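Putative chromatin binding protein (Chaetomium thermophilum, PDB 6QP0) probably binds and hydrolyses ATP as a tRNA-dependent ATPase that Elongator needs for tRNA modification, this chain being its P-loop nucleotide-binding part. Local coordinates at residues A24-R29 / I126-S131; R119-K124 / Y143-N148; P152-Q157 / D245-A250. All blocks are in the same frame, centred on the assembly; numbering follows the deposited sequence.

Contacts 1 and 3 each pack a helix on one face of the same parallel sheet, their centres about 10 Å apart. There helices 15-31 and 237-250 hold each other: Asp245 OD1 accepts a hydrogen bond from Tyr25 OH at 2.8 Å and forms a salt bridge with Arg29 NH1 at 3.2 Å. Contact 2 joins the loop after helix 106-120 to helix 136-148 beside the other face, where Val127 CG2 meets Leu121 CA at 3.7 Å and Ala146 CB meets Ser153 CB at 3.6 Å. It is remote from the nucleotide, whereas the side chain of Ile128 (contact 1) is about 9 Å from the magnesium ion and that of Leu156 (contact 3) about 11 Å from ADP.

Contact 1 (A24-R29 / I126-S131); sequences AYLEER and IVILDS
Helix 15-31, the helix that follows the P-loop, lies over strand 125-130 of the central sheet and touches it here through Leu26, which faces Ile126 and Ile128. A single methyl group makes both contacts. Leu26 CD1 meets Ile128 CD1 at 3.8 Å, the two side chains reaching toward each other tip to tip, and it meets Ile126 CG2 at 4.0 Å, where the side chains cross at a slant. The directions from Leu26 CD1 to these two methyls differ by about 94°, so the leucine end fits into the angle between them. The second torsion of Leu26 (chi2 168°) sets CD1 anti to CA, making it the branch that extends farthest from the helix. Leu26 CD2 turns to the edge of the Tyr25 ring, in its plane, and to Trp248 of helix 237-250.

The isoleucines use different branches. Ile128 offers the end of its long arm, CD1, with CG1 just behind it at 4.2 Å from Leu26 CD1; Ile126 offers its short branch, CG2. The two residues are two apart on one strand and so project from the same sheet face, while Val127 between them points away, and its CG2 packs on Val120 and Leu121 on the other face. This is the helix-on-sheet core of a P-loop NTPase. Asp130, two residues after Ile128, belongs to the magnesium site, and its OD2 is hydrogen-bonded to Thr16 OG1 and Tyr75 OH; its place after a run of hydrophobic residues (Ile126 to Leu129), with its role at the magnesium ion, is consistent with a Walker B aspartate. Across the contact itself no hydrogen bond forms. Ile5 of strand 4-9 touches both Leu26 and Ile126, while Leu22 of helix 15-31 lies against Ile128.

Contact 2 (R119-K124 / Y143-N148); sequences RVLGPK and YCEAKN
Leu121, in the turn leading from helix 106-120 to strand 125-130, points its side chain at helix 136-148 and ends against the backbone of that helix at Ala146. The touching atom is Leu121 CD2, which lies 3.9 Å from Ala146 CA and 4.1 Å from Ala146 N, so the methyl rests on the helix main chain as much as on a side chain. Ala146 CB is 4.2 Å from Leu121 CD2, and its bond to CA stands at about 70° to the line from Leu121 CB to CD2. The alanine methyl therefore lies across the direction of the leucine instead of meeting it head on. The first torsion of Leu121 swings CG away from the backbone N (chi1 179°), and the second leaves CD2 as the extended branch, anti to CA, that reaches the helix.

Glu145 approaches differently. Its aliphatic part passes alongside Leu121 in nearly the reverse sense, the line from Glu145 CB to CD making about 148° with that from Leu121 CB to CD2. Contact between them is looser, Glu145 CG being 4.4 Å from Leu121 CD2. The glutamate arm is stretched out, and it runs on toward helix 106-120, where it touches Tyr114, Val117 and Lys118.

No hydrogen bond links the two segments. Thr151, in the loop after helix 136-148, touches both Leu121 and Ala146, and its OG1 makes a weak hydrogen bond with Gly122 O; farther along, Lys124 is joined to Arg72 through the backbone. Helices 106-120 and 136-148 lie together on one face of the sheet, as the helices of two beta-alpha-beta crossovers, from strand 72-77 to 125-130 and from 125-130 to 153-158.

Contact 3 (P152-Q157 / D245-A250); sequences PSCVLQ and DKIWDA
The pyrrolidine ring of Pro152 meets the end of helix 237-250 with its CB and CG atoms, which lie 4.0 Å and 4.2 Å from Ala250 O. The indole of Trp248 does not touch segment 152-157 but packs on helix 15-31, where it touches Tyr25 and Ile30 and has a cation-pi contact with Arg29. The rest of the contact is made by Cys154, Leu156 and Ile247.

Ile247 serves both strand residues with separate branches. Its CG2 faces Cys154 SG at 4.1 Å, and its CD1 faces Leu156 CD2 at the same distance of 4.1 Å. The first torsion of Ile247 (chi1 -63°) places CG2 anti to the backbone N and CG1 anti to the carbonyl carbon, from which CD1 reaches on to Leu156, so one side chain spans two successive inward positions of the strand. Leu156 lies across Ile247 at about a right angle and presents an end methyl to an end methyl. Cys154 SG takes the position between its own backbone N and carbonyl carbon.

All touching groups are apolar except for the carbonyl oxygen of Ala250, and no hydrogen bond crosses. Ile5 of strand 4-9 touches both Cys154 and Ile247, and Leu22 of helix 15-31 closes on Ile247 as well. The last helix of this P-loop domain, laid on a parallel sheet of strand order 2-3-1-4-5 beside the helix of the P-loop, is consistent with the kinase-GTPase class of P-loop NTPases, in line with the PSTK-like character of the protein.

Contact 1 (A24-R29 / I126-S131)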
ATOM      1  N   ALA A  24     -13.767   2.854  -3.679  1.00 53.13           N
ATOM      2  CA  ALA A  24     -15.096   2.927  -4.273  1.00 55.12           C
ATOM      3  C   ALA A  24     -15.899   1.668  -3.980  1.00 55.99           C
ATOM      4  O   ALA A  24     -17.082   1.741  -3.628  1.00 57.08           O
ATOM      5  CB  ALA A  24     -14.986   3.153  -5.782  1.00 56.46           C
ATOM      6  N   TYR A  25     -15.271   0.497  -4.115  1.00 55.67           N
ATOM      7  CA  TYR A  25     -15.949  -0.749  -3.773  1.00 58.88           C
ATOM      8  C   TYR A  25     -16.382  -0.745  -2.312  1.00 59.76           C
ATOM      9  O   TYR A  25     -17.547  -1.001  -1.995  1.00 59.41           O
ATOM     10  CB  TYR A  25     -15.034  -1.941  -4.056  1.00 56.22           C
ATOM     11  CG  TYR A  25     -15.564  -3.248  -3.512  1.00 57.00           C
ATOM     12  CD1 TYR A  25     -15.292  -3.641  -2.205  1.00 55.78           C
ATOM     13  CD2 TYR A  25     -16.338  -4.088  -4.299  1.00 59.14           C
ATOM     14  CE1 TYR A  25     -15.777  -4.830  -1.702  1.00 56.69           C
ATOM     15  CE2 TYR A  25     -16.825  -5.279  -3.803  1.00 60.07           C
ATOM     16  CZ  TYR A  25     -16.542  -5.645  -2.505  1.00 58.86           C
ATOM     17  OH  TYR A  25     -17.025  -6.832  -2.006  1.00 59.98           O
ATOM     18  N   LEU A  26     -15.449  -0.465  -1.402  1.00 66.01           N
ATOM     19  CA  LEU A  26     -15.785  -0.449   0.015  1.00 59.89           C
ATOM     20  C   LEU A  26     -16.801   0.632   0.349  1.00 59.03           C
ATOM     21  O   LEU A  26     -17.505   0.512   1.358  1.00 54.57           O
ATOM     22  CB  LEU A  26     -14.516  -0.260   0.844  1.00 55.62           C
ATOM     23  CG  LEU A  26     -13.540  -1.435   0.778  1.00 51.29           C
ATOM     24  CD1 LEU A  26     -12.202  -1.050   1.381  1.00 50.18           C
ATOM     25  CD2 LEU A  26     -14.112  -2.655   1.485  1.00 51.15           C
ATOM     26  N   GLU A  27     -16.903   1.678  -0.472  1.00 54.61           N
ATOM     27  CA  GLU A  27     -17.896   2.715  -0.220  1.00 58.46           C
ATOM     28  C   GLU A  27     -19.302   2.211  -0.521  1.00 62.56           C
ATOM     29  O   GLU A  27     -20.231   2.442   0.263  1.00 59.63           O
ATOM     30  CB  GLU A  27     -17.576   3.958  -1.048  1.00 57.07           C
ATOM     31  CG  GLU A  27     -18.228   5.230  -0.537  1.00 57.17           C
ATOM     32  CD  GLU A  27     -17.725   6.468  -1.253  1.00 59.43           C
ATOM     33  OE1 GLU A  27     -17.456   6.383  -2.470  1.00 60.14           O
ATOM     34  OE2 GLU A  27     -17.590   7.523  -0.597  1.00 58.53           O
ATOM     35  N   GLU A  28     -19.482   1.510  -1.645  1.00 71.47           N
ATOM     36  CA  GLU A  28     -20.796   0.960  -1.963  1.00 78.37           C
ATOM     37  C   GLU A  28     -21.188  -0.122  -0.965  1.00 80.26           C
ATOM     38  O   GLU A  28     -22.364  -0.250  -0.609  1.00 84.21           O
ATOM     39  CB  GLU A  28     -20.813   0.403  -3.389  1.00 81.93           C
ATOM     40  CG  GLU A  28     -20.382  -1.056  -3.509  1.00 82.47           C
ATOM     41  CD  GLU A  28     -20.273  -1.529  -4.951  1.00 83.89           C
ATOM     42  OE1 GLU A  28     -21.208  -2.200  -5.435  1.00 86.06           O
ATOM     43  OE2 GLU A  28     -19.250  -1.225  -5.601  1.00 82.76           O
ATOM     44  N   ARG A  29     -20.213  -0.902  -0.493  1.00 73.93           N
ATOM     45  CA  ARG A  29     -20.522  -2.026   0.385  1.00 72.49           C
ATOM     46  C   ARG A  29     -20.890  -1.551   1.785  1.00 69.68           C
ATOM     47  O   ARG A  29     -21.754  -2.144   2.439  1.00 70.87           O
ATOM     48  CB  ARG A  29     -19.337  -2.989   0.436  1.00 71.91           C
ATOM     49  CG  ARG A  29     -19.628  -4.316   1.122  1.00 73.27           C
ATOM     50  CD  ARG A  29     -20.643  -5.145   0.349  1.00 76.18           C
ATOM     51  NE  ARG A  29     -20.793  -6.484   0.913  1.00 77.44           N
ATOM     52  CZ  ARG A  29     -19.975  -7.502   0.660  1.00 77.62           C
ATOM     53  NH1 ARG A  29     -18.937  -7.342  -0.151  1.00 76.54           N
ATOM     54  NH2 ARG A  29     -20.194  -8.683   1.221  1.00 79.03           N
ATOM     55  N   ILE A 126     -12.247   0.919   8.550  1.00 43.73           N
ATOM     56  CA  ILE A 126     -11.499   0.234   7.503  1.00 41.96           C
ATOM     57  C   ILE A 126     -10.474   1.206   6.938  1.00 38.77           C
ATOM     58  O   ILE A 126     -10.822   2.315   6.516  1.00 39.85           O
ATOM     59  CB  ILE A 126     -12.440  -0.285   6.404  1.00 44.21           C
ATOM     60  CG1 ILE A 126     -13.474  -1.242   7.006  1.00 44.74           C
ATOM     61  CG2 ILE A 126     -11.641  -0.982   5.309  1.00 43.34           C
ATOM     62  CD1 ILE A 126     -14.590  -1.616   6.061  1.00 46.22           C
ATOM     63  N   VAL A 127      -9.210   0.789   6.930  1.00 34.93           N
ATOM     64  CA  VAL A 127      -8.096   1.646   6.543  1.00 33.39           C
ATOM     65  C   VAL A 127      -7.379   1.012   5.359  1.00 32.73           C
ATOM     66  O   VAL A 127      -6.972  -0.154   5.424  1.00 32.56           O
ATOM     67  CB  VAL A 127      -7.120   1.862   7.715  1.00 32.62           C
ATOM     68  CG1 VAL A 127      -5.895   2.639   7.259  1.00 31.58           C
ATOM     69  CG2 VAL A 127      -7.817   2.583   8.859  1.00 33.72           C
ATOM     70  N   ILE A 128      -7.225   1.784   4.287  1.00 33.30           N
ATOM     71  CA  ILE A 128      -6.471   1.373   3.110  1.00 34.50           C
ATOM     72  C   ILE A 128      -5.130   2.094   3.137  1.00 34.00           C
ATOM     73  O   ILE A 128      -5.081   3.326   3.044  1.00 34.79           O
ATOM     74  CB  ILE A 128      -7.228   1.696   1.812  1.00 35.20           C
ATOM     75  CG1 ILE A 128      -8.586   0.995   1.786  1.00 35.94           C
ATOM     76  CG2 ILE A 128      -6.390   1.301   0.607  1.00 34.56           C
ATOM     77  CD1 ILE A 128      -9.505   1.501   0.691  1.00 36.42           C
ATOM     78  N   LEU A 129      -4.043   1.334   3.244  1.00 32.06           N
ATOM     79  CA  LEU A 129      -2.694   1.895   3.275  1.00 31.39           C
ATOM     80  C   LEU A 129      -2.074   1.696   1.893  1.00 31.56           C
ATOM     81  O   LEU A 129      -1.589   0.610   1.566  1.00 30.05           O
ATOM     82  CB  LEU A 129      -1.857   1.245   4.372  1.00 31.14           C
ATOM     83  CG  LEU A 129      -0.494   1.883   4.642  1.00 30.03           C
ATOM     84  CD1 LEU A 129      -0.658   3.312   5.126  1.00 31.16           C
ATOM     85  CD2 LEU A 129       0.301   1.067   5.650  1.00 29.19           C
ATOM     86  N   ASP A 130      -2.098   2.754   1.085  1.00 31.24           N
ATOM     87  CA  ASP A 130      -1.546   2.735  -0.270  1.00 31.64           C
ATOM     88  C   ASP A 130      -0.100   3.209  -0.196  1.00 33.63           C
ATOM     89  O   ASP A 130       0.191   4.406  -0.237  1.00 35.30           O
ATOM     90  CB  ASP A 130      -2.387   3.607  -1.195  1.00 31.77           C
ATOM     91  CG  ASP A 130      -1.725   3.859  -2.541  1.00 32.45           C
ATOM     92  OD1 ASP A 130      -0.697   3.223  -2.849  1.00 32.26           O
ATOM     93  OD2 ASP A 130      -2.241   4.712  -3.295  1.00 33.37           O
ATOM     94  N   SER A 131       0.819   2.254  -0.088  1.00 36.45           N
ATOM     95  CA  SER A 131       2.241   2.561  -0.081  1.00 37.51           C
ATOM     96  C   SER A 131       3.002   1.318  -0.512  1.00 35.93           C
ATOM     97  O   SER A 131       2.462   0.208  -0.508  1.00 36.96           O
ATOM     98  CB  SER A 131       2.712   3.034   1.298  1.00 39.09           C
ATOM     99  OG  SER A 131       4.096   3.336   1.282  1.00 40.49           O
TER

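Contact 2 (R119-K124 / Y143-N148)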
ATOM      1  N   ARG A 119      -4.112   6.485  14.248  1.00 38.03           N
ATOM      2  CA  ARG A 119      -5.079   7.518  14.597  1.00 40.36           C
ATOM      3  C   ARG A 119      -6.498   7.165  14.172  1.00 42.22           C
ATOM      4  O   ARG A 119      -7.450   7.683  14.766  1.00 43.58           O
ATOM      5  CB  ARG A 119      -4.672   8.849  13.961  1.00 39.42           C
ATOM      6  CG  ARG A 119      -3.425   9.472  14.572  1.00 39.67           C
ATOM      7  CD  ARG A 119      -2.791  10.495  13.639  1.00 39.18           C
ATOM      8  NE  ARG A 119      -1.522  10.994  14.163  1.00 38.79           N
ATOM      9  CZ  ARG A 119      -0.567  11.546  13.420  1.00 38.03           C
ATOM     10  NH1 ARG A 119      -0.725  11.666  12.109  1.00 38.07           N
ATOM     11  NH2 ARG A 119       0.554  11.968  13.990  1.00 37.71           N
ATOM     12  N   VAL A 120      -6.666   6.302  13.170  1.00 45.95           N
ATOM     13  CA  VAL A 120      -7.988   6.017  12.625  1.00 48.01           C
ATOM     14  C   VAL A 120      -8.312   4.532  12.719  1.00 47.34           C
ATOM     15  O   VAL A 120      -9.471   4.154  12.924  1.00 50.81           O
ATOM     16  CB  VAL A 120      -8.095   6.498  11.163  1.00 48.62           C
ATOM     17  CG1 VAL A 120      -8.077   8.012  11.101  1.00 48.05           C
ATOM     18  CG2 VAL A 120      -6.963   5.911  10.320  1.00 47.61           C
ATOM     19  N   LEU A 121      -7.299   3.681  12.574  1.00 43.07           N
ATOM     20  CA  LEU A 121      -7.540   2.246  12.488  1.00 42.92           C
ATOM     21  C   LEU A 121      -8.235   1.739  13.745  1.00 45.00           C
ATOM     22  O   LEU A 121      -7.828   2.052  14.868  1.00 45.26           O
ATOM     23  CB  LEU A 121      -6.223   1.496  12.275  1.00 41.02           C
ATOM     24  CG  LEU A 121      -6.325  -0.029  12.192  1.00 41.85           C
ATOM     25  CD1 LEU A 121      -7.174  -0.461  11.002  1.00 40.86           C
ATOM     26  CD2 LEU A 121      -4.939  -0.655  12.116  1.00 41.47           C
ATOM     27  N   GLY A 122      -9.288   0.948  13.547  1.00 49.64           N
ATOM     28  CA  GLY A 122     -10.026   0.360  14.637  1.00 51.34           C
ATOM     29  C   GLY A 122     -10.991  -0.703  14.155  1.00 51.00           C
ATOM     30  O   GLY A 122     -11.137  -0.940  12.951  1.00 51.96           O
ATOM     31  N   PRO A 123     -11.670  -1.371  15.091  1.00 45.47           N
ATOM     32  CA  PRO A 123     -12.628  -2.414  14.688  1.00 44.68           C
ATOM     33  C   PRO A 123     -13.698  -1.925  13.729  1.00 45.72           C
ATOM     34  O   PRO A 123     -14.130  -2.692  12.858  1.00 46.13           O
ATOM     35  CB  PRO A 123     -13.234  -2.865  16.027  1.00 45.20           C
ATOM     36  CG  PRO A 123     -12.183  -2.556  17.037  1.00 45.14           C
ATOM     37  CD  PRO A 123     -11.512  -1.295  16.556  1.00 44.33           C
ATOM     38  N   LYS A 124     -14.145  -0.678  13.860  1.00 48.49           N
ATOM     39  CA  LYS A 124     -15.193  -0.132  13.011  1.00 50.33           C
ATOM     40  C   LYS A 124     -14.651   0.790  11.925  1.00 48.29           C
ATOM     41  O   LYS A 124     -15.435   1.466  11.251  1.00 47.32           O
ATOM     42  CB  LYS A 124     -16.219   0.623  13.863  1.00 53.04           C
ATOM     43  CG  LYS A 124     -16.822  -0.203  14.992  1.00 55.73           C
ATOM     44  N   TYR A 143       0.878  -5.506  10.798  1.00 34.47           N
ATOM     45  CA  TYR A 143       0.098  -6.632  11.300  1.00 36.67           C
ATOM     46  C   TYR A 143      -0.108  -6.515  12.806  1.00 35.40           C
ATOM     47  O   TYR A 143      -1.237  -6.603  13.300  1.00 36.38           O
ATOM     48  CB  TYR A 143       0.800  -7.943  10.931  1.00 38.13           C
ATOM     49  CG  TYR A 143       0.308  -9.170  11.666  1.00 38.43           C
ATOM     50  CD1 TYR A 143      -0.865  -9.809  11.291  1.00 39.69           C
ATOM     51  CD2 TYR A 143       1.034  -9.701  12.724  1.00 39.91           C
ATOM     52  CE1 TYR A 143      -1.309 -10.937  11.960  1.00 41.08           C
ATOM     53  CE2 TYR A 143       0.600 -10.825  13.398  1.00 42.14           C
ATOM     54  CZ  TYR A 143      -0.571 -11.440  13.013  1.00 42.93           C
ATOM     55  OH  TYR A 143      -1.004 -12.561  13.685  1.00 45.39           O
ATOM     56  N   CYS A 144       0.975  -6.296  13.552  1.00 34.08           N
ATOM     57  CA  CYS A 144       0.851  -6.131  14.995  1.00 35.20           C
ATOM     58  C   CYS A 144       0.048  -4.887  15.349  1.00 35.74           C
ATOM     59  O   CYS A 144      -0.608  -4.850  16.396  1.00 36.16           O
ATOM     60  CB  CYS A 144       2.237  -6.071  15.633  1.00 35.52           C
ATOM     61  SG  CYS A 144       3.214  -7.563  15.360  1.00 36.10           S
ATOM     62  N   GLU A 145       0.076  -3.865  14.492  1.00 36.50           N
ATOM     63  CA  GLU A 145      -0.722  -2.670  14.744  1.00 40.19           C
ATOM     64  C   GLU A 145      -2.211  -2.990  14.697  1.00 42.06           C
ATOM     65  O   GLU A 145      -2.971  -2.601  15.591  1.00 44.44           O
ATOM     66  CB  GLU A 145      -0.368  -1.578  13.732  1.00 40.11           C
ATOM     67  CG  GLU A 145      -1.010  -0.234  14.038  1.00 40.22           C
ATOM     68  CD  GLU A 145      -0.485   0.892  13.167  1.00 37.92           C
ATOM     69  OE1 GLU A 145       0.068   0.610  12.082  1.00 37.20           O
ATOM     70  OE2 GLU A 145      -0.625   2.064  13.573  1.00 37.57           O
ATOM     71  N   ALA A 146      -2.650  -3.704  13.656  1.00 38.95           N
ATOM     72  CA  ALA A 146      -4.050  -4.107  13.580  1.00 37.92           C
ATOM     73  C   ALA A 146      -4.413  -5.044  14.725  1.00 39.16           C
ATOM     74  O   ALA A 146      -5.533  -4.997  15.246  1.00 38.14           O
ATOM     75  CB  ALA A 146      -4.332  -4.773  12.234  1.00 37.21           C
ATOM     76  N   LYS A 147      -3.479  -5.908  15.126  1.00 42.27           N
ATOM     77  CA  LYS A 147      -3.696  -6.751  16.297  1.00 47.90           C
ATOM     78  C   LYS A 147      -3.968  -5.902  17.533  1.00 48.42           C
ATOM     79  O   LYS A 147      -4.887  -6.187  18.308  1.00 48.86           O
ATOM     80  CB  LYS A 147      -2.484  -7.660  16.515  1.00 51.68           C
ATOM     81  CG  LYS A 147      -2.492  -8.420  17.835  1.00 56.20           C
ATOM     82  CD  LYS A 147      -1.254  -9.300  17.994  1.00 58.30           C
ATOM     83  CE  LYS A 147      -1.260 -10.473  17.023  1.00 58.72           C
ATOM     84  NZ  LYS A 147      -0.138 -11.418  17.286  1.00 59.48           N
ATOM     85  N   ASN A 148      -3.171  -4.846  17.734  1.00 49.33           N
ATOM     86  CA  ASN A 148      -3.372  -3.974  18.887  1.00 50.60           C
ATOM     87  C   ASN A 148      -4.654  -3.165  18.764  1.00 47.71           C
ATOM     88  O   ASN A 148      -5.249  -2.791  19.782  1.00 49.98           O
ATOM     89  CB  ASN A 148      -2.166  -3.052  19.054  1.00 52.98           C
ATOM     90  CG  ASN A 148      -1.013  -3.731  19.761  1.00 56.10           C
ATOM     91  OD1 ASN A 148      -1.189  -4.322  20.828  1.00 59.65           O
ATOM     92  ND2 ASN A 148       0.173  -3.664  19.167  1.00 54.71           N
TER

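Contact 3 (P152-Q157 / D245-A250)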
ATOM      1  N   PRO A 152      -9.035  -7.031  12.066  1.00 44.37           N
ATOM      2  CA  PRO A 152      -8.308  -7.884  11.124  1.00 42.81           C
ATOM      3  C   PRO A 152      -7.404  -7.077  10.203  1.00 39.59           C
ATOM      4  O   PRO A 152      -7.611  -5.885   9.965  1.00 39.64           O
ATOM      5  CB  PRO A 152      -9.419  -8.581  10.325  1.00 43.37           C
ATOM      6  CG  PRO A 152     -10.687  -8.328  11.087  1.00 45.07           C
ATOM      7  CD  PRO A 152     -10.484  -7.025  11.791  1.00 45.01           C
ATOM      8  N   SER A 153      -6.392  -7.760   9.673  1.00 35.98           N
ATOM      9  CA  SER A 153      -5.478  -7.181   8.699  1.00 34.54           C
ATOM     10  C   SER A 153      -5.275  -8.153   7.546  1.00 34.44           C
ATOM     11  O   SER A 153      -5.407  -9.370   7.706  1.00 35.25           O
ATOM     12  CB  SER A 153      -4.121  -6.847   9.327  1.00 33.78           C
ATOM     13  OG  SER A 153      -3.562  -7.982   9.962  1.00 34.38           O
ATOM     14  N   CYS A 154      -4.949  -7.600   6.380  1.00 36.16           N
ATOM     15  CA  CYS A 154      -4.648  -8.408   5.207  1.00 36.01           C
ATOM     16  C   CYS A 154      -3.674  -7.639   4.327  1.00 34.56           C
ATOM     17  O   CYS A 154      -3.366  -6.468   4.575  1.00 33.50           O
ATOM     18  CB  CYS A 154      -5.918  -8.773   4.428  1.00 36.90           C
ATOM     19  SG  CYS A 154      -6.696  -7.404   3.530  1.00 36.60           S
ATOM     20  N   VAL A 155      -3.186  -8.317   3.292  1.00 33.25           N
ATOM     21  CA  VAL A 155      -2.241  -7.744   2.343  1.00 33.64           C
ATOM     22  C   VAL A 155      -2.819  -7.879   0.942  1.00 35.53           C
ATOM     23  O   VAL A 155      -3.366  -8.930   0.583  1.00 37.09           O
ATOM     24  CB  VAL A 155      -0.860  -8.427   2.435  1.00 32.23           C
ATOM     25  CG1 VAL A 155       0.102  -7.816   1.429  1.00 31.84           C
ATOM     26  CG2 VAL A 155      -0.305  -8.318   3.851  1.00 32.03           C
ATOM     27  N   LEU A 156      -2.698  -6.813   0.154  1.00 35.70           N
ATOM     28  CA  LEU A 156      -3.203  -6.778  -1.218  1.00 34.55           C
ATOM     29  C   LEU A 156      -2.059  -6.355  -2.135  1.00 34.68           C
ATOM     30  O   LEU A 156      -1.706  -5.172  -2.194  1.00 33.04           O
ATOM     31  CB  LEU A 156      -4.390  -5.829  -1.342  1.00 34.04           C
ATOM     32  CG  LEU A 156      -4.815  -5.477  -2.768  1.00 35.30           C
ATOM     33  CD1 LEU A 156      -5.129  -6.737  -3.566  1.00 35.71           C
ATOM     34  CD2 LEU A 156      -6.009  -4.538  -2.752  1.00 35.44           C
ATOM     35  N   GLN A 157      -1.490  -7.316  -2.856  1.00 35.13           N
ATOM     36  CA  GLN A 157      -0.394  -7.038  -3.772  1.00 36.59           C
ATOM     37  C   GLN A 157      -0.929  -6.660  -5.146  1.00 39.56           C
ATOM     38  O   GLN A 157      -1.949  -7.190  -5.601  1.00 40.30           O
ATOM     39  CB  GLN A 157       0.538  -8.244  -3.889  1.00 36.18           C
ATOM     40  CG  GLN A 157       1.820  -7.956  -4.654  1.00 35.27           C
ATOM     41  CD  GLN A 157       2.797  -9.111  -4.597  1.00 34.40           C
ATOM     42  OE1 GLN A 157       2.443 -10.218  -4.195  1.00 34.98           O
ATOM     43  NE2 GLN A 157       4.037  -8.857  -4.997  1.00 33.82           N
ATOM     44  N   ASP A 245     -14.413  -8.932  -2.722  1.00 57.88           N
ATOM     45  CA  ASP A 245     -15.394  -9.607  -1.877  1.00 61.01           C
ATOM     46  C   ASP A 245     -14.711 -10.485  -0.832  1.00 60.46           C
ATOM     47  O   ASP A 245     -15.150 -10.540   0.324  1.00 61.55           O
ATOM     48  CB  ASP A 245     -16.347 -10.441  -2.739  1.00 64.90           C
ATOM     49  CG  ASP A 245     -17.440  -9.603  -3.394  1.00 66.85           C
ATOM     50  OD1 ASP A 245     -18.362  -9.151  -2.681  1.00 68.92           O
ATOM     51  OD2 ASP A 245     -17.373  -9.390  -4.623  1.00 66.59           O
ATOM     52  N   LYS A 246     -13.641 -11.187  -1.219  1.00 59.16           N
ATOM     53  CA  LYS A 246     -12.902 -11.994  -0.256  1.00 58.87           C
ATOM     54  C   LYS A 246     -12.193 -11.108   0.764  1.00 55.55           C
ATOM     55  O   LYS A 246     -12.087 -11.472   1.942  1.00 55.85           O
ATOM     56  CB  LYS A 246     -11.907 -12.899  -0.984  1.00 58.76           C
ATOM     57  CG  LYS A 246     -12.552 -14.004  -1.822  1.00 62.56           C
ATOM     58  CD  LYS A 246     -11.656 -14.389  -2.991  1.00 61.90           C
ATOM     59  CE  LYS A 246     -12.154 -15.621  -3.737  1.00 65.87           C
ATOM     60  NZ  LYS A 246     -13.636 -15.693  -3.893  1.00 69.02           N
ATOM     61  N   ILE A 247     -11.712  -9.935   0.337  1.00 52.66           N
ATOM     62  CA  ILE A 247     -11.188  -8.965   1.294  1.00 49.91           C
ATOM     63  C   ILE A 247     -12.274  -8.578   2.291  1.00 51.34           C
ATOM     64  O   ILE A 247     -12.032  -8.502   3.500  1.00 50.46           O
ATOM     65  CB  ILE A 247     -10.628  -7.722   0.575  1.00 47.47           C
ATOM     66  CG1 ILE A 247      -9.445  -8.083  -0.327  1.00 46.32           C
ATOM     67  CG2 ILE A 247     -10.218  -6.669   1.608  1.00 45.16           C
ATOM     68  CD1 ILE A 247      -8.989  -6.949  -1.234  1.00 44.85           C
ATOM     69  N   TRP A 248     -13.492  -8.335   1.799  1.00 53.86           N
ATOM     70  CA  TRP A 248     -14.576  -7.931   2.686  1.00 55.90           C
ATOM     71  C   TRP A 248     -14.912  -9.037   3.678  1.00 58.31           C
ATOM     72  O   TRP A 248     -15.027  -8.792   4.885  1.00 58.24           O
ATOM     73  CB  TRP A 248     -15.811  -7.553   1.873  1.00 58.89           C
ATOM     74  CG  TRP A 248     -16.943  -7.095   2.729  1.00 61.62           C
ATOM     75  CD1 TRP A 248     -17.957  -7.858   3.228  1.00 65.77           C
ATOM     76  CD2 TRP A 248     -17.173  -5.761   3.199  1.00 60.93           C
ATOM     77  NE1 TRP A 248     -18.807  -7.081   3.977  1.00 67.73           N
ATOM     78  CE2 TRP A 248     -18.349  -5.791   3.975  1.00 64.78           C
ATOM     79  CE3 TRP A 248     -16.502  -4.547   3.037  1.00 57.91           C
ATOM     80  CZ2 TRP A 248     -18.868  -4.652   4.587  1.00 65.60           C
ATOM     81  CZ3 TRP A 248     -17.018  -3.417   3.644  1.00 58.73           C
ATOM     82  CH2 TRP A 248     -18.190  -3.477   4.409  1.00 62.50           C
ATOM     83  N   ASP A 249     -15.085 -10.266   3.185  1.00 60.82           N
ATOM     84  CA  ASP A 249     -15.375 -11.384   4.074  1.00 63.78           C
ATOM     85  C   ASP A 249     -14.264 -11.587   5.094  1.00 62.48           C
ATOM     86  O   ASP A 249     -14.528 -11.998   6.230  1.00 64.16           O
ATOM     87  CB  ASP A 249     -15.587 -12.661   3.260  1.00 66.96           C
ATOM     88  CG  ASP A 249     -16.827 -12.599   2.391  1.00 70.32           C
ATOM     89  OD1 ASP A 249     -17.796 -11.918   2.785  1.00 71.99           O
ATOM     90  OD2 ASP A 249     -16.833 -13.232   1.313  1.00 71.56           O
ATOM     91  N   ALA A 250     -13.016 -11.297   4.713  1.00 61.61           N
ATOM     92  CA  ALA A 250     -11.900 -11.470   5.633  1.00 59.40           C
ATOM     93  C   ALA A 250     -11.970 -10.479   6.788  1.00 58.30           C
ATOM     94  O   ALA A 250     -11.712 -10.844   7.941  1.00 60.53           O
ATOM     95  CB  ALA A 250     -10.577 -11.321   4.881  1.00 56.35           C
TER